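Local coordinates for protein putative cytochrome P450 154A1 (PDB 1ODO) that belongs to the cytochrome P450 family of haem proteins, holding a haem and a 4-phenyl-1H-imidazole inside a largely helical fold, at residues A[55-60]-A[297-302]; A[124-129]-A[373-378]; A[291-296]-A[314-319]; A[383-388]-A[400-405]. All coordinates share one frame; numbering follows the deposited sequence.

Contact 1: residues A[55-60]-A[297-302]; sequences SSDVSK and AVTDIA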
# COMPACT_ATOMS: atom_id res chain seq x y z
N SER A 55 13.28 16.47 3.35
CA SER A 55 14.34 17.32 2.83
C SER A 55 14.11 17.77 1.40
O SER A 55 13.60 17.03 0.57
CB SER A 55 15.68 16.60 2.90
OG SER A 55 16.68 17.34 2.22
N SER A 56 14.51 19.01 1.13
CA SER A 56 14.36 19.57 -0.20
C SER A 56 15.37 18.90 -1.14
O SER A 56 15.24 18.98 -2.36
CB SER A 56 14.63 21.08 -0.16
OG SER A 56 14.50 21.64 -1.45
N ASP A 57 16.37 18.24 -0.56
CA ASP A 57 17.40 17.57 -1.34
C ASP A 57 17.08 16.15 -1.79
O ASP A 57 17.93 15.47 -2.36
CB ASP A 57 18.72 17.57 -0.58
CG ASP A 57 19.19 18.97 -0.25
OD1 ASP A 57 19.10 19.85 -1.13
OD2 ASP A 57 19.66 19.19 0.89
N VAL A 58 15.85 15.70 -1.54
CA VAL A 58 15.43 14.36 -1.93
C VAL A 58 14.19 14.53 -2.79
O VAL A 58 13.31 15.35 -2.48
CB VAL A 58 15.12 13.50 -0.69
CG1 VAL A 58 14.55 12.16 -1.11
CG2 VAL A 58 16.41 13.30 0.11
N SER A 59 14.10 13.77 -3.88
CA SER A 59 12.96 13.86 -4.79
C SER A 59 12.43 12.54 -5.34
O SER A 59 13.14 11.53 -5.38
CB SER A 59 13.37 14.75 -5.97
OG SER A 59 12.47 14.64 -7.06
N LYS A 60 11.17 12.57 -5.78
CA LYS A 60 10.51 11.40 -6.35
C LYS A 60 10.37 11.62 -7.85
O LYS A 60 9.82 10.78 -8.56
CB LYS A 60 9.11 11.20 -5.75
CG LYS A 60 9.07 10.88 -4.27
CD LYS A 60 7.79 10.13 -3.91
CE LYS A 60 7.81 8.71 -4.49
NZ LYS A 60 6.47 8.07 -4.52
N ALA A 297 18.63 11.58 -4.84
CA ALA A 297 19.31 12.68 -4.17
C ALA A 297 19.48 13.83 -5.16
O ALA A 297 20.07 13.66 -6.23
CB ALA A 297 20.67 12.21 -3.67
N VAL A 298 18.94 14.99 -4.81
CA VAL A 298 19.04 16.17 -5.66
C VAL A 298 20.47 16.71 -5.58
O VAL A 298 20.96 17.36 -6.51
CB VAL A 298 18.04 17.25 -5.22
CG1 VAL A 298 18.15 18.47 -6.13
CG2 VAL A 298 16.63 16.68 -5.25
N THR A 299 21.12 16.44 -4.46
CA THR A 299 22.49 16.88 -4.22
C THR A 299 23.14 15.83 -3.32
O THR A 299 22.45 14.96 -2.80
CB THR A 299 22.52 18.25 -3.51
OG1 THR A 299 23.86 18.75 -3.46
CG2 THR A 299 21.99 18.12 -2.08
N ASP A 300 24.46 15.90 -3.15
CA ASP A 300 25.14 14.93 -2.30
C ASP A 300 24.54 15.00 -0.90
O ASP A 300 24.26 16.09 -0.39
CB ASP A 300 26.63 15.23 -2.20
CG ASP A 300 27.41 14.81 -3.45
OD1 ASP A 300 26.82 14.24 -4.39
OD2 ASP A 300 28.63 15.05 -3.47
N ILE A 301 24.36 13.84 -0.27
CA ILE A 301 23.80 13.77 1.07
C ILE A 301 24.71 12.91 1.95
O ILE A 301 25.04 11.78 1.60
CB ILE A 301 22.39 13.14 1.07
CG1 ILE A 301 21.44 14.01 0.23
CG2 ILE A 301 21.87 13.00 2.50
CD1 ILE A 301 20.06 13.41 0.03
N ALA A 302 25.09 13.44 3.11
CA ALA A 302 25.96 12.71 4.03
C ALA A 302 25.20 11.67 4.85
O ALA A 302 24.13 11.95 5.38
CB ALA A 302 26.66 13.69 4.97
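The backbone N of Val298 donates to the carbonyl O of Asp57 at 2.7 Å, in a nearly straight bond (166° at the hydrogen), and so joins the residues flanking the edge strand 58-59 and its neighbour 292-297 in the large mixed sheet of the P450 fold. Just beyond this bond lies the antiparallel pair Val58 and Ala297, a non-hydrogen-bonded one, with CA atoms 4.8 Å apart. After Ala297 the second segment leaves the sheet and runs on into the small hairpin of strands 301-302 and 308-309. On the other side, Asp57 sits in a type I turn from Ser55 to Val58, whose closing Val58 N to Ser55 O bond is weak. The turn is reinforced as an ST turn, with Asp57 N donating to Ser55 OG at 2.9 Å, and it presents the Asp57 carbonyl to the second segment.

Side chains close in around that carbonyl. Val298 holds CG2 beside its own backbone N, where the methyl lies 3.4 Å from Asp57 O and 3.9 Å from Ser59 CB. Ile301 reaches back with CD1 and crosses the side chain of Val58 at about a right angle, CD1 meeting CG2 at 3.7 Å. Ser59 OG turns to the backbone N of Asp61, while Lys60, one residue further, touches the haem. A pairing of unlike groups completes the contact: with Thr299 OG1 anti to the backbone N (chi1 -172°), the CG2 methyl sits between N and the carbonyl carbon and meets the Asp57 carboxylate carbon CG at 3.5 Å.

Contact 2: residues A[124-129]-A[373-378]; sequences GLVDRL and GRFPDL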
# COMPACT_ATOMS: atom_id res chain seq x y z
N GLY A 124 -22.65 -5.80 4.30
CA GLY A 124 -23.07 -6.63 3.19
C GLY A 124 -22.14 -7.81 2.96
O GLY A 124 -22.58 -8.94 2.77
N LEU A 125 -20.84 -7.55 2.98
CA LEU A 125 -19.85 -8.60 2.78
C LEU A 125 -19.84 -9.59 3.94
O LEU A 125 -19.64 -10.78 3.75
CB LEU A 125 -18.47 -7.98 2.59
CG LEU A 125 -18.27 -7.27 1.24
CD1 LEU A 125 -16.96 -6.49 1.26
CD2 LEU A 125 -18.28 -8.29 0.11
N VAL A 126 -20.04 -9.09 5.16
CA VAL A 126 -20.05 -9.97 6.31
C VAL A 126 -21.33 -10.81 6.30
O VAL A 126 -21.30 -12.00 6.63
CB VAL A 126 -19.92 -9.18 7.64
CG1 VAL A 126 -20.03 -10.12 8.83
CG2 VAL A 126 -18.58 -8.46 7.67
N ASP A 127 -22.45 -10.21 5.91
CA ASP A 127 -23.71 -10.94 5.86
C ASP A 127 -23.56 -12.11 4.89
O ASP A 127 -24.02 -13.22 5.16
CB ASP A 127 -24.86 -10.05 5.36
CG ASP A 127 -25.32 -9.05 6.39
OD1 ASP A 127 -25.13 -9.30 7.59
OD2 ASP A 127 -25.89 -8.01 5.98
N ARG A 128 -22.90 -11.85 3.76
CA ARG A 128 -22.67 -12.88 2.75
C ARG A 128 -21.90 -14.05 3.34
O ARG A 128 -22.19 -15.21 3.05
CB ARG A 128 -21.90 -12.31 1.57
CG ARG A 128 -22.74 -11.50 0.60
CD ARG A 128 -21.84 -10.78 -0.39
NE ARG A 128 -20.69 -11.60 -0.78
CZ ARG A 128 -19.71 -11.19 -1.57
NH1 ARG A 128 -19.72 -9.95 -2.05
NH2 ARG A 128 -18.71 -12.00 -1.87
N LEU A 129 -20.91 -13.74 4.17
CA LEU A 129 -20.10 -14.77 4.80
C LEU A 129 -20.99 -15.66 5.66
O LEU A 129 -20.82 -16.87 5.70
CB LEU A 129 -19.03 -14.13 5.70
CG LEU A 129 -17.91 -13.35 5.03
CD1 LEU A 129 -17.04 -12.67 6.09
CD2 LEU A 129 -17.07 -14.28 4.17
N GLY A 373 -17.36 -9.33 15.33
CA GLY A 373 -18.60 -9.09 16.05
C GLY A 373 -19.62 -10.13 15.63
O GLY A 373 -20.41 -10.61 16.45
N ARG A 374 -19.60 -10.49 14.35
CA ARG A 374 -20.53 -11.48 13.81
C ARG A 374 -20.07 -12.92 14.07
O ARG A 374 -20.89 -13.80 14.32
CB ARG A 374 -20.69 -11.28 12.30
CG ARG A 374 -21.87 -12.03 11.70
CD ARG A 374 -23.18 -11.36 12.08
NE ARG A 374 -23.28 -10.03 11.49
CZ ARG A 374 -23.62 -9.79 10.23
NH1 ARG A 374 -23.90 -10.79 9.41
NH2 ARG A 374 -23.65 -8.54 9.77
N PHE A 375 -18.76 -13.15 13.99
CA PHE A 375 -18.22 -14.49 14.22
C PHE A 375 -17.20 -14.50 15.35
O PHE A 375 -15.99 -14.49 15.11
CB PHE A 375 -17.57 -15.03 12.94
CG PHE A 375 -18.43 -14.91 11.72
CD1 PHE A 375 -18.25 -13.86 10.83
CD2 PHE A 375 -19.43 -15.84 11.47
CE1 PHE A 375 -19.06 -13.74 9.69
CE2 PHE A 375 -20.25 -15.73 10.34
CZ PHE A 375 -20.06 -14.68 9.45
N PRO A 376 -17.66 -14.53 16.61
CA PRO A 376 -16.75 -14.54 17.76
C PRO A 376 -15.88 -15.79 17.83
O PRO A 376 -14.87 -15.80 18.54
CB PRO A 376 -17.70 -14.41 18.95
CG PRO A 376 -18.93 -15.13 18.47
CD PRO A 376 -19.07 -14.60 17.05
N ASP A 377 -16.26 -16.84 17.11
CA ASP A 377 -15.50 -18.08 17.11
C ASP A 377 -14.62 -18.24 15.87
O ASP A 377 -14.15 -19.33 15.57
CB ASP A 377 -16.43 -19.28 17.22
CG ASP A 377 -17.08 -19.40 18.58
OD1 ASP A 377 -17.87 -20.34 18.78
OD2 ASP A 377 -16.79 -18.55 19.46
N LEU A 378 -14.41 -17.15 15.14
CA LEU A 378 -13.59 -17.18 13.94
C LEU A 378 -12.23 -17.80 14.26
O LEU A 378 -11.65 -17.51 15.30
CB LEU A 378 -13.40 -15.76 13.41
CG LEU A 378 -12.60 -15.60 12.11
CD1 LEU A 378 -13.40 -16.17 10.95
CD2 LEU A 378 -12.30 -14.13 11.88
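The guanidinium of Arg374 lies with one face against Val126, whose CG1 methyl stands 3.8 Å above the plane and over its centre, while the carboxylate of Asp127 meets the same group at its edge. The second flat group, the ring of Phe375, has Arg374's own CG on one face, offset toward the rim; from the helix opposite, Val126 CG1 and Leu129 CB approach this ring obliquely.

Arg374 grips Asp127 end-on. NH1 and NH2 both donate to a single oxygen, OD1, each at 2.7 Å, and both bonds are distinctly bent. NH1 comes in on the anti lone pair, whereas NH2 arrives on the syn side but well out of the carboxylate plane; the two planes are turned 33° apart. This salt bridge depends on a folded arginine: CG is anti to the backbone N (chi1 -166°), and further bends at chi2 and chi3 turn the chain so that the guanidinium lies over Val126. Arg374 CB also packs on Val126 CG1 at 3.7 Å.

Beside the charged pair the contact is apolar. Phe375 CE1 meets Val126 CG1 at 3.8 Å, and CZ meets Leu129 CB at 3.9 Å, while Leu405 and the ring of His406 approach Phe375 from the C-terminal end of the chain. Phe375 is the first residue to leave helical geometry, so the contact marks the point where helix 357-374 ends against helix 108-131. In P450 terms these are probably helices L and C/D, the former part of the family's conserved helical core.

Contact 3: residues A[291-296]-A[314-319]; sequences HLPLRY and PILASY. With HEM (protoporphyrin IX containing Fe), chain B.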
# COMPACT_ATOMS: atom_id res chain seq x y z
N HIS A 291 8.71 -1.82 0.86
CA HIS A 291 9.74 -0.93 0.30
C HIS A 291 9.03 -0.01 -0.69
O HIS A 291 8.12 -0.45 -1.39
CB HIS A 291 10.80 -1.74 -0.45
CG HIS A 291 11.48 -2.77 0.39
ND1 HIS A 291 12.49 -2.47 1.28
CD2 HIS A 291 11.30 -4.11 0.47
CE1 HIS A 291 12.91 -3.57 1.87
NE2 HIS A 291 12.20 -4.59 1.40
N LEU A 292 9.47 1.24 -0.77
CA LEU A 292 8.85 2.19 -1.68
C LEU A 292 9.77 2.77 -2.75
O LEU A 292 10.60 3.62 -2.47
CB LEU A 292 8.22 3.34 -0.87
CG LEU A 292 7.13 4.24 -1.48
CD1 LEU A 292 7.70 5.10 -2.60
CD2 LEU A 292 5.99 3.36 -1.98
N PRO A 293 9.63 2.30 -4.00
CA PRO A 293 10.47 2.83 -5.08
C PRO A 293 9.76 4.08 -5.61
O PRO A 293 8.55 4.05 -5.82
CB PRO A 293 10.47 1.69 -6.09
CG PRO A 293 9.11 1.10 -5.93
CD PRO A 293 8.89 1.10 -4.43
N LEU A 294 10.47 5.18 -5.80
CA LEU A 294 11.90 5.30 -5.55
C LEU A 294 12.15 6.80 -5.39
O LEU A 294 11.34 7.62 -5.83
CB LEU A 294 12.68 4.76 -6.75
CG LEU A 294 14.17 4.43 -6.60
CD1 LEU A 294 14.36 3.36 -5.54
CD2 LEU A 294 14.71 3.95 -7.96
N ARG A 295 13.25 7.17 -4.74
CA ARG A 295 13.58 8.58 -4.54
C ARG A 295 15.00 8.81 -5.02
O ARG A 295 15.76 7.85 -5.20
CB ARG A 295 13.43 8.97 -3.07
CG ARG A 295 11.99 9.25 -2.67
CD ARG A 295 11.88 9.63 -1.20
NE ARG A 295 10.58 10.20 -0.85
CZ ARG A 295 9.46 9.49 -0.68
NH1 ARG A 295 9.46 8.17 -0.83
NH2 ARG A 295 8.34 10.12 -0.36
N TYR A 296 15.37 10.06 -5.24
CA TYR A 296 16.71 10.39 -5.71
C TYR A 296 17.31 11.58 -4.98
O TYR A 296 16.59 12.48 -4.56
CB TYR A 296 16.67 10.66 -7.22
CG TYR A 296 15.65 9.80 -7.91
CD1 TYR A 296 14.34 10.25 -8.11
CD2 TYR A 296 15.94 8.48 -8.24
CE1 TYR A 296 13.35 9.40 -8.60
CE2 TYR A 296 14.96 7.62 -8.72
CZ TYR A 296 13.67 8.08 -8.90
OH TYR A 296 12.70 7.21 -9.33
N PRO A 314 19.75 6.62 -6.36
CA PRO A 314 18.41 6.30 -5.84
C PRO A 314 18.37 5.99 -4.35
O PRO A 314 19.36 5.56 -3.76
CB PRO A 314 17.98 5.08 -6.67
CG PRO A 314 18.90 5.12 -7.87
CD PRO A 314 20.20 5.57 -7.28
N ILE A 315 17.19 6.20 -3.77
CA ILE A 315 16.95 5.97 -2.35
C ILE A 315 15.67 5.16 -2.21
O ILE A 315 14.61 5.57 -2.68
CB ILE A 315 16.78 7.30 -1.61
CG1 ILE A 315 18.08 8.10 -1.68
CG2 ILE A 315 16.36 7.05 -0.16
CD1 ILE A 315 17.95 9.53 -1.19
N LEU A 316 15.77 4.00 -1.57
CA LEU A 316 14.63 3.12 -1.37
C LEU A 316 14.19 3.12 0.10
O LEU A 316 14.91 2.66 0.97
CB LEU A 316 15.00 1.69 -1.77
CG LEU A 316 13.90 0.63 -1.65
CD1 LEU A 316 12.91 0.78 -2.81
CD2 LEU A 316 14.54 -0.76 -1.67
N ALA A 317 12.99 3.64 0.36
CA ALA A 317 12.49 3.68 1.73
C ALA A 317 12.03 2.28 2.11
O ALA A 317 11.09 1.75 1.52
CB ALA A 317 11.33 4.68 1.84
N SER A 318 12.70 1.68 3.09
CA SER A 318 12.35 0.33 3.55
C SER A 318 11.56 0.44 4.86
O SER A 318 12.08 0.21 5.95
CB SER A 318 13.63 -0.49 3.75
OG SER A 318 14.27 -0.70 2.49
N TYR A 319 10.29 0.79 4.70
CA TYR A 319 9.35 0.97 5.81
C TYR A 319 9.13 -0.18 6.78
O TYR A 319 9.10 0.04 8.00
CB TYR A 319 8.01 1.42 5.24
CG TYR A 319 8.07 2.76 4.55
CD1 TYR A 319 7.36 3.01 3.38
CD2 TYR A 319 8.82 3.81 5.09
CE1 TYR A 319 7.38 4.26 2.77
CE2 TYR A 319 8.85 5.07 4.49
CZ TYR A 319 8.13 5.28 3.33
OH TYR A 319 8.14 6.52 2.73
CHA HEM B . 1.11 6.94 -1.18
CHB HEM B . -3.63 6.63 -2.00
CHC HEM B . -3.91 2.87 1.01
CHD HEM B . 0.82 3.18 1.80
C1A HEM B . -0.15 7.22 -1.67
C2A HEM B . -0.50 8.28 -2.60
C3A HEM B . -1.82 8.19 -2.83
C4A HEM B . -2.33 7.08 -2.05
CMA HEM B . -2.67 9.08 -3.76
CAA HEM B . 0.51 9.29 -3.19
CBA HEM B . 0.73 10.47 -2.22
CGA HEM B . 1.73 11.53 -2.68
O1A HEM B . 2.73 11.10 -3.35
O2A HEM B . 1.51 12.70 -2.39
C1B HEM B . -4.12 5.59 -1.26
C2B HEM B . -5.51 5.17 -1.27
C3B HEM B . -5.60 4.10 -0.42
C4B HEM B . -4.27 3.86 0.11
CMB HEM B . -6.63 5.83 -2.09
CAB HEM B . -6.83 3.26 -0.04
CBB HEM B . -7.92 4.04 0.73
C1C HEM B . -2.63 2.63 1.50
C2C HEM B . -2.30 1.56 2.45
C3C HEM B . -0.96 1.64 2.67
C4C HEM B . -0.48 2.75 1.87
CMC HEM B . -3.35 0.56 3.02
CAC HEM B . -0.02 0.78 3.55
CBC HEM B . -0.49 0.49 4.98
C1D HEM B . 1.32 4.21 1.06
C2D HEM B . 2.71 4.61 1.01
C3D HEM B . 2.80 5.67 0.16
C4D HEM B . 1.46 5.94 -0.30
CMD HEM B . 3.85 3.92 1.78
CAD HEM B . 4.09 6.40 -0.24
CBD HEM B . 4.78 7.27 0.82
CGD HEM B . 6.04 7.81 0.18
O1D HEM B . 7.13 7.38 0.56
O2D HEM B . 5.88 8.64 -0.75
NA HEM B . -1.28 6.51 -1.34
NB HEM B . -3.38 4.77 -0.42
NC HEM B . -1.51 3.35 1.17
ND HEM B . 0.55 5.04 0.25
FE HEM B . -1.39 4.92 -0.07
O HOH W 1 11.75 5.97 -1.62
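Arg295, on strand 292-296, and Tyr319, at the start of the helix that follows strand 314-317, converge on one propionate of the haem. The guanidinium meets the carboxylate at its edge, NH1 bonding to O1D of the haem at 2.8 Å and NH2 to O2D at 2.9 Å. Its chain is extended from CG to NE, which brings the guanidinium to the propionate. Tyr319 donates its hydroxyl to the same O1D at 2.5 Å, with that oxygen close to its ring plane. One face of the tyrosine ring packs on Ala317 CB, and Leu292 CB comes in obliquely to CE1 at 3.8 Å.

Between the antiparallel pairs Leu292-Ala317 and Arg295-Ile315 the register slips by one residue, a beta bulge that takes in the cis peptide before Leu294. A water sits at the bulge, donating to Leu292 O (2.8 Å) and Ile315 O and accepting longer bonds from Ala317 N and Arg295 NH1. Leu294 and Pro314 lie side by side, pointing the same way, with Leu294 CD2 3.7 Å from Pro314 CB. At the far end His291 ND1 meets Ser318 OG at 2.8 Å in the imidazole plane; Glu20 takes NE2, and Ser42 bonds to the serine hydroxyl.

Two donors on O1D and a third on O2D help to fix the propionate's rotation, and the arginine's positive charge probably offsets the carboxylate's negative one in this buried setting.

Contact 4: residues A[383-388]-A[400-405]; sequences PAEELP and RLPVLL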
# COMPACT_ATOMS: atom_id res chain seq x y z
N PRO A 383 -4.49 -24.28 11.59
CA PRO A 383 -3.37 -23.57 12.22
C PRO A 383 -1.98 -24.13 11.88
O PRO A 383 -0.99 -23.39 11.90
CB PRO A 383 -3.68 -23.69 13.71
CG PRO A 383 -5.18 -23.71 13.73
CD PRO A 383 -5.50 -24.66 12.60
N ALA A 384 -1.91 -25.42 11.56
CA ALA A 384 -0.64 -26.05 11.23
C ALA A 384 -0.21 -25.81 9.78
O ALA A 384 0.95 -26.04 9.43
CB ALA A 384 -0.72 -27.55 11.50
N GLU A 385 -1.14 -25.36 8.95
CA GLU A 385 -0.84 -25.09 7.55
C GLU A 385 -0.06 -23.79 7.37
O GLU A 385 -0.44 -22.75 7.90
CB GLU A 385 -2.14 -25.02 6.75
CG GLU A 385 -1.98 -24.52 5.33
CD GLU A 385 -3.28 -24.53 4.56
OE1 GLU A 385 -4.31 -24.08 5.12
OE2 GLU A 385 -3.28 -24.99 3.40
N GLU A 386 1.04 -23.87 6.63
CA GLU A 386 1.86 -22.69 6.39
C GLU A 386 1.22 -21.89 5.26
O GLU A 386 0.93 -22.43 4.20
CB GLU A 386 3.28 -23.11 6.00
N LEU A 387 0.99 -20.60 5.51
CA LEU A 387 0.38 -19.75 4.50
C LEU A 387 1.48 -18.90 3.88
O LEU A 387 1.95 -17.93 4.47
CB LEU A 387 -0.69 -18.85 5.14
CG LEU A 387 -1.85 -19.59 5.83
CD1 LEU A 387 -2.79 -18.58 6.47
CD2 LEU A 387 -2.60 -20.44 4.81
N PRO A 388 1.92 -19.27 2.66
CA PRO A 388 2.98 -18.55 1.95
C PRO A 388 2.63 -17.10 1.64
O PRO A 388 1.46 -16.75 1.48
CB PRO A 388 3.17 -19.39 0.69
CG PRO A 388 1.79 -19.91 0.43
CD PRO A 388 1.34 -20.33 1.82
N ARG A 400 -3.36 -16.68 0.73
CA ARG A 400 -4.70 -17.10 1.12
C ARG A 400 -4.85 -17.00 2.63
O ARG A 400 -3.85 -17.04 3.36
CB ARG A 400 -4.95 -18.53 0.64
CG ARG A 400 -3.86 -19.50 1.05
CD ARG A 400 -3.81 -20.75 0.16
NE ARG A 400 -5.08 -21.47 0.14
CZ ARG A 400 -6.12 -21.15 -0.62
NH1 ARG A 400 -6.04 -20.12 -1.45
NH2 ARG A 400 -7.24 -21.86 -0.56
N LEU A 401 -6.08 -16.87 3.10
CA LEU A 401 -6.35 -16.78 4.53
C LEU A 401 -7.56 -17.65 4.84
O LEU A 401 -8.67 -17.15 5.06
CB LEU A 401 -6.63 -15.32 4.93
CG LEU A 401 -6.74 -15.03 6.43
CD1 LEU A 401 -5.47 -15.48 7.15
CD2 LEU A 401 -6.95 -13.54 6.64
N PRO A 402 -7.36 -18.98 4.84
CA PRO A 402 -8.39 -20.00 5.11
C PRO A 402 -8.87 -19.98 6.55
O PRO A 402 -8.09 -20.20 7.47
CB PRO A 402 -7.68 -21.31 4.76
CG PRO A 402 -6.59 -20.90 3.80
CD PRO A 402 -6.10 -19.62 4.45
N VAL A 403 -10.16 -19.73 6.73
CA VAL A 403 -10.74 -19.69 8.07
C VAL A 403 -12.05 -20.47 8.15
O VAL A 403 -12.62 -20.87 7.13
CB VAL A 403 -11.08 -18.24 8.50
CG1 VAL A 403 -9.82 -17.38 8.52
CG2 VAL A 403 -12.12 -17.66 7.56
N LEU A 404 -12.50 -20.68 9.38
CA LEU A 404 -13.74 -21.38 9.69
C LEU A 404 -14.50 -20.35 10.50
O LEU A 404 -14.04 -19.92 11.56
CB LEU A 404 -13.47 -22.64 10.51
CG LEU A 404 -12.84 -23.79 9.71
CD1 LEU A 404 -12.43 -24.92 10.65
CD2 LEU A 404 -13.85 -24.29 8.68
N LEU A 405 -15.66 -19.93 10.00
CA LEU A 405 -16.48 -18.93 10.67
C LEU A 405 -17.14 -19.34 11.99
O LEU A 405 -17.30 -18.51 12.88
CB LEU A 405 -17.56 -18.44 9.70
CG LEU A 405 -17.05 -17.93 8.35
CD1 LEU A 405 -18.24 -17.58 7.46
CD2 LEU A 405 -16.15 -16.72 8.55
O HOH W 2 -0.87 -18.23 1.86
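The lead-in to strand 402-404, the middle strand of a small three-stranded antiparallel sheet, is met by the loop that follows strand 379-380, chiefly through Leu387 pressing on Pro402. The two side chains reach toward each other tip to tip, with Leu387 CD2 3.6 Å from Pro402 CD. Leu387 has CG anti to its carbonyl carbon (chi1 -59°), which sets CG toward the second segment. There CD1 rests 3.6 Å from Arg400 O and 4.2 Å from Leu401 CD1, so one leucine spans three consecutive residues. His256 of helix 247-260 touches both Leu387 and Leu401.

Polar groups contribute little directly, and no hydrogen bond joins the two segments. A water links them instead, donating to Pro388 O at 2.8 Å and accepting from Arg400 N at 3.1 Å. Glu385, its chain extended, crosses Pro402 at about a right angle and brings OE1 to 4.1 Å from Pro402 CG. Its other oxygen, OE2, remains 5.1 Å from Arg400 NE, too far for a salt bridge, although the opposite charges may still attract weakly. Arg400 also has a long, weak ion pair with Asp139, which accepts a bond from Leu401 N.

One apolar tip on a proline, with water at the margin, thus closes the base of the excursion between strands 379-380 and 402-404, the place where P450s commonly carry a beta hairpin beside their third sheet.

How the contacts relate
Contacts 2 and 3 are buried, contact 3 with all twelve touching residues inside the protein and its polar groups engaged by the haem and a water. Contact 1, partly buried, extends the same sheet outward: strand 58-59 pairs with strand 292-297, and Ser59 O probably bonds to Tyr296 N at 2.7 Å. Contacts 2 and 4 lie across the chain's centre from contact 1 and touch through Leu405, which packs on Leu129, Phe375 and Leu378. Chemistry follows place: the sheet contacts share backbone bonds, to which contact 3 adds polar side chains that hold the haem; a salt bridge beside apolar packing joins the helices of contact 2, and contact 4, at the surface, relies on apolar tips and water.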